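Local atomic coordinates of DUF1805 domain-containing protein (Thermoplasma acidophilum, PDB entry 1QW2), a protein that is of unknown function but folds as a small alpha/beta DUF1805 domain that probably assembles into a tetramer. Residues Y20-S25 with P31-K36; V77-E82 with I88-V93. One frame throughout, in Å; residues are numbered along the deposited sequence.

In the fold
Both contacts reach the same mixed sheet, whose strands follow one another across it in chain order. Contact 1 comes first along the chain and pairs neighbouring strands 18-25 and 32-36, a hairpin near the centre of the subunit; contact 2 opens only after it has closed, at strand 78-79, an outermost strand within this chain. Strands 41-43 and 59-61 lie between them, so the centres are about 18 Å apart and the nearest atoms about 10 Å, without touching. Contact 1 thus belongs to the buried middle of the subunit and to its interfaces with two other subunits, whereas contact 2 sets a later turn beside strand 78-79, where no other chain of the assembly touches it.

Contact 1. Residues Y20-S25 with P31-K36; sequences YQFFKS and PLLFIK
Strands 20-25 and 32-36 pair as an antiparallel beta hairpin, their axes approaching to 4.6 Å and 173° from one another in direction. Three hydrogen-bonded pairs, Gln-21 with Lys-36, Phe-23 with Phe-34 and Ser-25 with Leu-32, each exchange two backbone bonds; the straightest runs from Leu-32 N to Ser-25 O at 2.8 Å. Between them the ladder is filled by CA-H...O contacts, such as Leu-33 CA to Phe-23 O at 3.0 Å.

Apolar packing divides between the two faces. On the face of Phe-22, Leu-33 and Ile-35, Ile-35 CG1 meets the edge of the Phe-22 ring, 3.7 Å from Phe-22 CD1, and Leu-33 lies alongside; helix 68-73 covers this side through Leu-68 and Met-71.

On the other face, CG of Phe-34 stands between its backbone N and carbonyl carbon (chi1 67°), which brings the ring nearer strand 20-25, against Phe-23. Phe-23 CB sits over one face of that ring, 3.7 Å from its centroid. The two rings are near parallel, 25° apart, yet slid so far that they barely overlap. Cutting Phe-34 back to an alanine would probably uncover Phe-23 CB and let the Phe-23 ring shift, disturbing its stack on Phe-23 of the second subunit. Gln-21 leads its amide away from strand 32-36, NE2 bonding to Ser-12 of its own chain and OE1 to Ser-12 of the third subunit. At its edge, the Phe-23 ring receives a methyl in its plane: Leu-32 CD2, 3.6 Å from Phe-23 CD1.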
ATOM      1  N   TYR A  20       0.567   6.008 -14.242  1.00 18.28           N
ATOM      2  CA  TYR A  20       1.257   6.689 -13.153  1.00 17.20           C
ATOM      3  C   TYR A  20       0.777   6.139 -11.822  1.00 16.67           C
ATOM      4  O   TYR A  20      -0.343   5.639 -11.710  1.00 17.50           O
ATOM      5  CB  TYR A  20       0.961   8.192 -13.192  1.00 15.91           C
ATOM      6  CG  TYR A  20       1.397   8.880 -14.460  1.00 16.72           C
ATOM      7  CD1 TYR A  20       2.661   9.454 -14.566  1.00 16.65           C
ATOM      8  CD2 TYR A  20       0.551   8.938 -15.565  1.00 17.68           C
ATOM      9  CE1 TYR A  20       3.073  10.070 -15.748  1.00 18.44           C
ATOM     10  CE2 TYR A  20       0.950   9.547 -16.746  1.00 20.21           C
ATOM     11  CZ  TYR A  20       2.211  10.111 -16.832  1.00 19.76           C
ATOM     12  OH  TYR A  20       2.597  10.713 -18.007  1.00 21.96           O
ATOM     13  N   GLN A  21       1.627   6.237 -10.809  1.00 15.40           N
ATOM     14  CA  GLN A  21       1.262   5.776  -9.482  1.00 16.19           C
ATOM     15  C   GLN A  21       1.061   6.993  -8.590  1.00 15.06           C
ATOM     16  O   GLN A  21       1.973   7.808  -8.431  1.00 14.41           O
ATOM     17  CB  GLN A  21       2.364   4.888  -8.900  1.00 19.30           C
ATOM     18  CG  GLN A  21       2.646   3.639  -9.722  1.00 26.82           C
ATOM     19  CD  GLN A  21       1.463   2.689  -9.780  1.00 29.37           C
ATOM     20  OE1 GLN A  21       1.463   1.730 -10.551  1.00 33.34           O
ATOM     21  NE2 GLN A  21       0.452   2.948  -8.959  1.00 32.75           N
ATOM     22  N   PHE A  22      -0.142   7.139  -8.046  1.00 13.32           N
ATOM     23  CA  PHE A  22      -0.435   8.240  -7.142  1.00 13.03           C
ATOM     24  C   PHE A  22      -0.415   7.675  -5.732  1.00 12.26           C
ATOM     25  O   PHE A  22      -1.030   6.644  -5.456  1.00 13.53           O
ATOM     26  CB  PHE A  22      -1.814   8.847  -7.407  1.00 12.36           C
ATOM     27  CG  PHE A  22      -2.240   9.844  -6.363  1.00 13.62           C
ATOM     28  CD1 PHE A  22      -1.604  11.078  -6.257  1.00 13.04           C
ATOM     29  CD2 PHE A  22      -3.249   9.534  -5.456  1.00 15.31           C
ATOM     30  CE1 PHE A  22      -1.961  11.992  -5.267  1.00 14.67           C
ATOM     31  CE2 PHE A  22      -3.616  10.441  -4.461  1.00 14.07           C
ATOM     32  CZ  PHE A  22      -2.971  11.671  -4.365  1.00 15.63           C
ATOM     33  N   PHE A  23       0.299   8.350  -4.843  1.00 10.96           N
ATOM     34  CA  PHE A  23       0.394   7.914  -3.462  1.00 11.27           C
ATOM     35  C   PHE A  23       0.116   9.075  -2.524  1.00 11.33           C
ATOM     36  O   PHE A  23       0.540  10.200  -2.774  1.00 10.64           O
ATOM     37  CB  PHE A  23       1.794   7.347  -3.182  1.00 13.09           C
ATOM     38  CG  PHE A  23       2.031   6.984  -1.742  1.00 14.75           C
ATOM     39  CD1 PHE A  23       2.612   7.899  -0.861  1.00 16.45           C
ATOM     40  CD2 PHE A  23       1.674   5.729  -1.264  1.00 14.02           C
ATOM     41  CE1 PHE A  23       2.833   7.560   0.477  1.00 16.62           C
ATOM     42  CE2 PHE A  23       1.890   5.384   0.065  1.00 18.50           C
ATOM     43  CZ  PHE A  23       2.471   6.301   0.939  1.00 15.80           C
ATOM     44  N   LYS A  24      -0.622   8.797  -1.457  1.00 10.72           N
ATOM     45  CA  LYS A  24      -0.930   9.795  -0.445  1.00 10.66           C
ATOM     46  C   LYS A  24      -0.948   9.093   0.899  1.00 12.11           C
ATOM     47  O   LYS A  24      -1.559   8.038   1.053  1.00 12.64           O
ATOM     48  CB  LYS A  24      -2.291  10.452  -0.685  1.00 12.59           C
ATOM     49  CG  LYS A  24      -2.630  11.470   0.399  1.00 14.83           C
ATOM     50  CD  LYS A  24      -3.986  12.116   0.177  1.00 16.18           C
ATOM     51  CE  LYS A  24      -4.340  13.025   1.344  1.00 19.07           C
ATOM     52  NZ  LYS A  24      -5.671  13.665   1.171  1.00 21.79           N
ATOM     53  N   SER A  25      -0.274   9.682   1.873  1.00 10.84           N
ATOM     54  CA  SER A  25      -0.207   9.097   3.198  1.00 13.10           C
ATOM     55  C   SER A  25      -0.129  10.198   4.230  1.00 13.38           C
ATOM     56  O   SER A  25       0.317  11.308   3.930  1.00 11.80           O
ATOM     57  CB  SER A  25       1.043   8.220   3.306  1.00 15.28           C
ATOM     58  OG  SER A  25       1.303   7.842   4.645  1.00 18.93           O
ATOM     59  N   PRO A  31       0.006  16.170   4.707  1.00 13.59           N
ATOM     60  CA  PRO A  31       0.131  14.811   4.176  1.00 11.92           C
ATOM     61  C   PRO A  31       1.269  14.741   3.164  1.00 11.94           C
ATOM     62  O   PRO A  31       1.766  15.764   2.701  1.00 11.95           O
ATOM     63  CB  PRO A  31      -1.219  14.578   3.512  1.00 14.34           C
ATOM     64  CG  PRO A  31      -1.537  15.943   2.963  1.00 14.39           C
ATOM     65  CD  PRO A  31      -1.149  16.867   4.110  1.00 14.72           C
ATOM     66  N   LEU A  32       1.684  13.524   2.836  1.00 11.11           N
ATOM     67  CA  LEU A  32       2.727  13.317   1.847  1.00 10.33           C
ATOM     68  C   LEU A  32       2.025  12.761   0.621  1.00 10.03           C
ATOM     69  O   LEU A  32       1.228  11.833   0.728  1.00  9.76           O
ATOM     70  CB  LEU A  32       3.759  12.301   2.351  1.00 12.28           C
ATOM     71  CG  LEU A  32       4.843  11.830   1.369  1.00 16.26           C
ATOM     72  CD1 LEU A  32       5.932  11.102   2.142  1.00 20.45           C
ATOM     73  CD2 LEU A  32       4.258  10.918   0.305  1.00 21.55           C
ATOM     74  N   LEU A  33       2.285  13.343  -0.541  1.00  9.78           N
ATOM     75  CA  LEU A  33       1.688  12.817  -1.751  1.00 11.46           C
ATOM     76  C   LEU A  33       2.588  13.047  -2.943  1.00  9.32           C
ATOM     77  O   LEU A  33       3.302  14.048  -3.020  1.00  9.58           O
ATOM     78  CB  LEU A  33       0.294  13.412  -2.006  1.00 15.74           C
ATOM     79  CG  LEU A  33       0.056  14.914  -2.087  1.00 17.57           C
ATOM     80  CD1 LEU A  33      -1.369  15.156  -2.593  1.00 15.64           C
ATOM     81  CD2 LEU A  33       0.258  15.552  -0.716  1.00 20.08           C
ATOM     82  N   PHE A  34       2.577  12.079  -3.849  1.00  9.01           N
ATOM     83  CA  PHE A  34       3.370  12.163  -5.058  1.00  7.97           C
ATOM     84  C   PHE A  34       2.710  11.394  -6.190  1.00  9.39           C
ATOM     85  O   PHE A  34       1.800  10.591  -5.969  1.00  9.84           O
ATOM     86  CB  PHE A  34       4.805  11.639  -4.810  1.00 10.94           C
ATOM     87  CG  PHE A  34       4.900  10.154  -4.527  1.00 12.32           C
ATOM     88  CD1 PHE A  34       4.763   9.216  -5.552  1.00 14.50           C
ATOM     89  CD2 PHE A  34       5.183   9.699  -3.245  1.00 13.61           C
ATOM     90  CE1 PHE A  34       4.911   7.846  -5.301  1.00 15.64           C
ATOM     91  CE2 PHE A  34       5.334   8.329  -2.984  1.00 15.21           C
ATOM     92  CZ  PHE A  34       5.198   7.406  -4.012  1.00 13.84           C
ATOM     93  N   ILE A  35       3.143  11.697  -7.407  1.00  8.86           N
ATOM     94  CA  ILE A  35       2.677  11.028  -8.610  1.00 10.70           C
ATOM     95  C   ILE A  35       3.964  10.590  -9.293  1.00 11.89           C
ATOM     96  O   ILE A  35       4.830  11.417  -9.581  1.00 12.62           O
ATOM     97  CB  ILE A  35       1.915  11.970  -9.555  1.00 14.08           C
ATOM     98  CG1 ILE A  35       0.668  12.513  -8.862  1.00 18.19           C
ATOM     99  CG2 ILE A  35       1.528  11.213 -10.831  1.00 16.72           C
ATOM    100  CD1 ILE A  35      -0.096  13.531  -9.689  1.00 19.27           C
ATOM    101  N   LYS A  36       4.096   9.296  -9.546  1.00 12.09           N
ATOM    102  CA  LYS A  36       5.310   8.794 -10.169  1.00 13.31           C
ATOM    103  C   LYS A  36       5.079   8.089 -11.493  1.00 13.88           C
ATOM    104  O   LYS A  36       4.182   7.257 -11.623  1.00 13.91           O
ATOM    105  CB  LYS A  36       6.034   7.864  -9.192  1.00 16.65           C
ATOM    106  CG  LYS A  36       7.363   7.311  -9.696  1.00 21.10           C
ATOM    107  CD  LYS A  36       7.195   5.918 -10.281  1.00 23.36           C
ATOM    108  CE  LYS A  36       8.533   5.355 -10.747  1.00 24.96           C
ATOM    109  NZ  LYS A  36       8.449   3.898 -11.052  1.00 27.56           N
TER

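Contact 2. Residues V77-E82 with I88-V93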
ATOM      1  N   VAL A  77       6.619  24.517  -8.750  1.00 10.57           N
ATOM      2  CA  VAL A  77       7.329  25.557  -8.007  1.00 11.98           C
ATOM      3  C   VAL A  77       8.829  25.422  -8.242  1.00 12.56           C
ATOM      4  O   VAL A  77       9.555  26.416  -8.356  1.00 12.87           O
ATOM      5  CB  VAL A  77       7.026  25.464  -6.497  1.00 14.59           C
ATOM      6  CG1 VAL A  77       7.817  26.519  -5.737  1.00 17.37           C
ATOM      7  CG2 VAL A  77       5.531  25.652  -6.266  1.00 16.25           C
ATOM      8  N   GLU A  78       9.286  24.178  -8.322  1.00 12.24           N
ATOM      9  CA  GLU A  78      10.684  23.874  -8.576  1.00 11.90           C
ATOM     10  C   GLU A  78      10.759  22.703  -9.545  1.00 11.05           C
ATOM     11  O   GLU A  78       9.972  21.765  -9.456  1.00 11.22           O
ATOM     12  CB  GLU A  78      11.407  23.492  -7.287  1.00 12.72           C
ATOM     13  CG  GLU A  78      11.733  24.643  -6.370  1.00 14.88           C
ATOM     14  CD  GLU A  78      12.529  24.185  -5.171  1.00 15.47           C
ATOM     15  OE1 GLU A  78      11.915  23.708  -4.196  1.00 14.97           O
ATOM     16  OE2 GLU A  78      13.773  24.283  -5.214  1.00 18.65           O
ATOM     17  N   ALA A  79      11.701  22.774 -10.475  1.00  9.74           N
ATOM     18  CA  ALA A  79      11.902  21.714 -11.452  1.00  9.22           C
ATOM     19  C   ALA A  79      13.364  21.299 -11.381  1.00  9.08           C
ATOM     20  O   ALA A  79      14.252  22.153 -11.311  1.00 10.71           O
ATOM     21  CB  ALA A  79      11.573  22.220 -12.856  1.00 10.48           C
ATOM     22  N   SER A  80      13.626  19.997 -11.392  1.00  9.45           N
ATOM     23  CA  SER A  80      15.006  19.530 -11.324  1.00  8.83           C
ATOM     24  C   SER A  80      15.729  19.887 -12.610  1.00 11.58           C
ATOM     25  O   SER A  80      15.105  20.234 -13.616  1.00  9.92           O
ATOM     26  CB  SER A  80      15.062  18.015 -11.121  1.00  9.98           C
ATOM     27  OG  SER A  80      14.658  17.332 -12.294  1.00 10.74           O
ATOM     28  N   GLN A  81      17.051  19.793 -12.577  1.00 11.69           N
ATOM     29  CA  GLN A  81      17.842  20.109 -13.756  1.00 12.05           C
ATOM     30  C   GLN A  81      17.476  19.191 -14.920  1.00 11.70           C
ATOM     31  O   GLN A  81      17.331  19.653 -16.053  1.00 11.66           O
ATOM     32  CB  GLN A  81      19.328  19.995 -13.427  1.00 12.56           C
ATOM     33  CG  GLN A  81      19.764  20.950 -12.331  1.00 14.20           C
ATOM     34  CD  GLN A  81      21.234  20.839 -12.007  1.00 14.98           C
ATOM     35  OE1 GLN A  81      22.039  21.673 -12.428  1.00 18.17           O
ATOM     36  NE2 GLN A  81      21.598  19.805 -11.262  1.00 18.28           N
ATOM     37  N   GLU A  82      17.322  17.895 -14.654  1.00 11.39           N
ATOM     38  CA  GLU A  82      16.955  16.960 -15.719  1.00 12.16           C
ATOM     39  C   GLU A  82      15.541  17.250 -16.227  1.00 12.85           C
ATOM     40  O   GLU A  82      15.228  17.001 -17.392  1.00 13.69           O
ATOM     41  CB  GLU A  82      17.046  15.511 -15.232  1.00 13.95           C
ATOM     42  CG  GLU A  82      18.466  14.987 -15.014  1.00 16.58           C
ATOM     43  CD  GLU A  82      19.308  14.998 -16.282  1.00 19.62           C
ATOM     44  OE1 GLU A  82      18.743  14.826 -17.382  1.00 21.60           O
ATOM     45  OE2 GLU A  82      20.542  15.165 -16.176  1.00 23.38           O
ATOM     46  N   ILE A  88      10.497  21.241 -18.840  1.00 16.44           N
ATOM     47  CA  ILE A  88       9.665  21.576 -17.686  1.00 15.99           C
ATOM     48  C   ILE A  88      10.278  22.725 -16.896  1.00 16.49           C
ATOM     49  O   ILE A  88      11.454  22.689 -16.536  1.00 17.29           O
ATOM     50  CB  ILE A  88       9.500  20.369 -16.741  1.00 15.30           C
ATOM     51  CG1 ILE A  88       8.892  19.190 -17.503  1.00 15.42           C
ATOM     52  CG2 ILE A  88       8.605  20.750 -15.564  1.00 16.52           C
ATOM     53  CD1 ILE A  88       8.803  17.920 -16.691  1.00 16.84           C
ATOM     54  N   ASN A  89       9.476  23.748 -16.630  1.00 16.58           N
ATOM     55  CA  ASN A  89       9.959  24.897 -15.879  1.00 17.20           C
ATOM     56  C   ASN A  89       8.983  25.358 -14.816  1.00 15.52           C
ATOM     57  O   ASN A  89       7.788  25.058 -14.872  1.00 15.38           O
ATOM     58  CB  ASN A  89      10.255  26.076 -16.813  1.00 20.68           C
ATOM     59  CG  ASN A  89      11.464  25.836 -17.697  1.00 22.80           C
ATOM     60  OD1 ASN A  89      11.335  25.408 -18.840  1.00 27.23           O
ATOM     61  ND2 ASN A  89      12.649  26.101 -17.161  1.00 25.77           N
ATOM     62  N   PRO A  90       9.490  26.090 -13.815  1.00 14.99           N
ATOM     63  CA  PRO A  90       8.649  26.604 -12.737  1.00 14.78           C
ATOM     64  C   PRO A  90       7.542  27.420 -13.397  1.00 15.18           C
ATOM     65  O   PRO A  90       7.806  28.192 -14.324  1.00 15.12           O
ATOM     66  CB  PRO A  90       9.609  27.485 -11.946  1.00 16.80           C
ATOM     67  CG  PRO A  90      10.926  26.808 -12.140  1.00 16.85           C
ATOM     68  CD  PRO A  90      10.906  26.444 -13.600  1.00 16.86           C
ATOM     69  N   GLY A  91       6.311  27.239 -12.939  1.00 13.57           N
ATOM     70  CA  GLY A  91       5.202  27.971 -13.520  1.00 16.41           C
ATOM     71  C   GLY A  91       4.279  27.081 -14.328  1.00 16.52           C
ATOM     72  O   GLY A  91       3.087  27.360 -14.439  1.00 18.00           O
ATOM     73  N   ASP A  92       4.824  26.010 -14.896  1.00 15.76           N
ATOM     74  CA  ASP A  92       4.015  25.087 -15.686  1.00 15.89           C
ATOM     75  C   ASP A  92       2.975  24.388 -14.818  1.00 16.39           C
ATOM     76  O   ASP A  92       3.239  24.056 -13.663  1.00 15.58           O
ATOM     77  CB  ASP A  92       4.886  24.007 -16.343  1.00 16.39           C
ATOM     78  CG  ASP A  92       5.740  24.542 -17.472  1.00 18.98           C
ATOM     79  OD1 ASP A  92       5.373  25.582 -18.056  1.00 18.90           O
ATOM     80  OD2 ASP A  92       6.770  23.907 -17.788  1.00 17.62           O
ATOM     81  N   VAL A  93       1.787  24.171 -15.374  1.00 16.59           N
ATOM     82  CA  VAL A  93       0.737  23.465 -14.648  1.00 16.84           C
ATOM     83  C   VAL A  93       1.081  21.987 -14.820  1.00 15.57           C
ATOM     84  O   VAL A  93       1.298  21.523 -15.937  1.00 15.17           O
ATOM     85  CB  VAL A  93      -0.656  23.746 -15.247  1.00 18.03           C
ATOM     86  CG1 VAL A  93      -1.719  22.966 -14.480  1.00 19.84           C
ATOM     87  CG2 VAL A  93      -0.946  25.241 -15.199  1.00 19.79           C
TER
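A type II beta turn, Asn-89 to Asp-92, packs against the short edge strand 78-79 where a classic beta bulge sets Val-77 and Glu-78 both opposite Arg-61. The touching is light, carbon against carbonyl oxygen and carbon against carbon. Ala-79 CB points toward the turn segment and sits 3.7 Å from Ile-88 O, a buried carbonyl that has no hydrogen-bonding partner in the model. The same Ala-79 CB meets Ile-88 CG2 and Pro-90 CD, each at 4.3 Å. At the other end of the contact, Pro-90 brings its ring carbons to Val-77 O, with CB at 3.7 Å.

The turn braces itself from within. Asp-92 N bonds back to Asn-89 O at 3.1 Å, while Asp-92 OD2 accepts Asn-89 N at 2.9 Å, the donor approaching from above the carboxylate plane. Gly-91 has a positive phi of 110°, where a side chain would collide with the preceding carbonyl.

Further backbone bonds tie Gly-91 and Asp-92 to Val-76, just ahead of the bulge. Within the strand Glu-78 forms a salt bridge with Arg-61 of strand 59-61; just past it Ser-80 is the N-cap of helix 81-85, its OG bonded to Ala-83 N. Ile-88 and Asp-92 lean on Val-97, so the turn lies between strand 78-79 and helix 94-97.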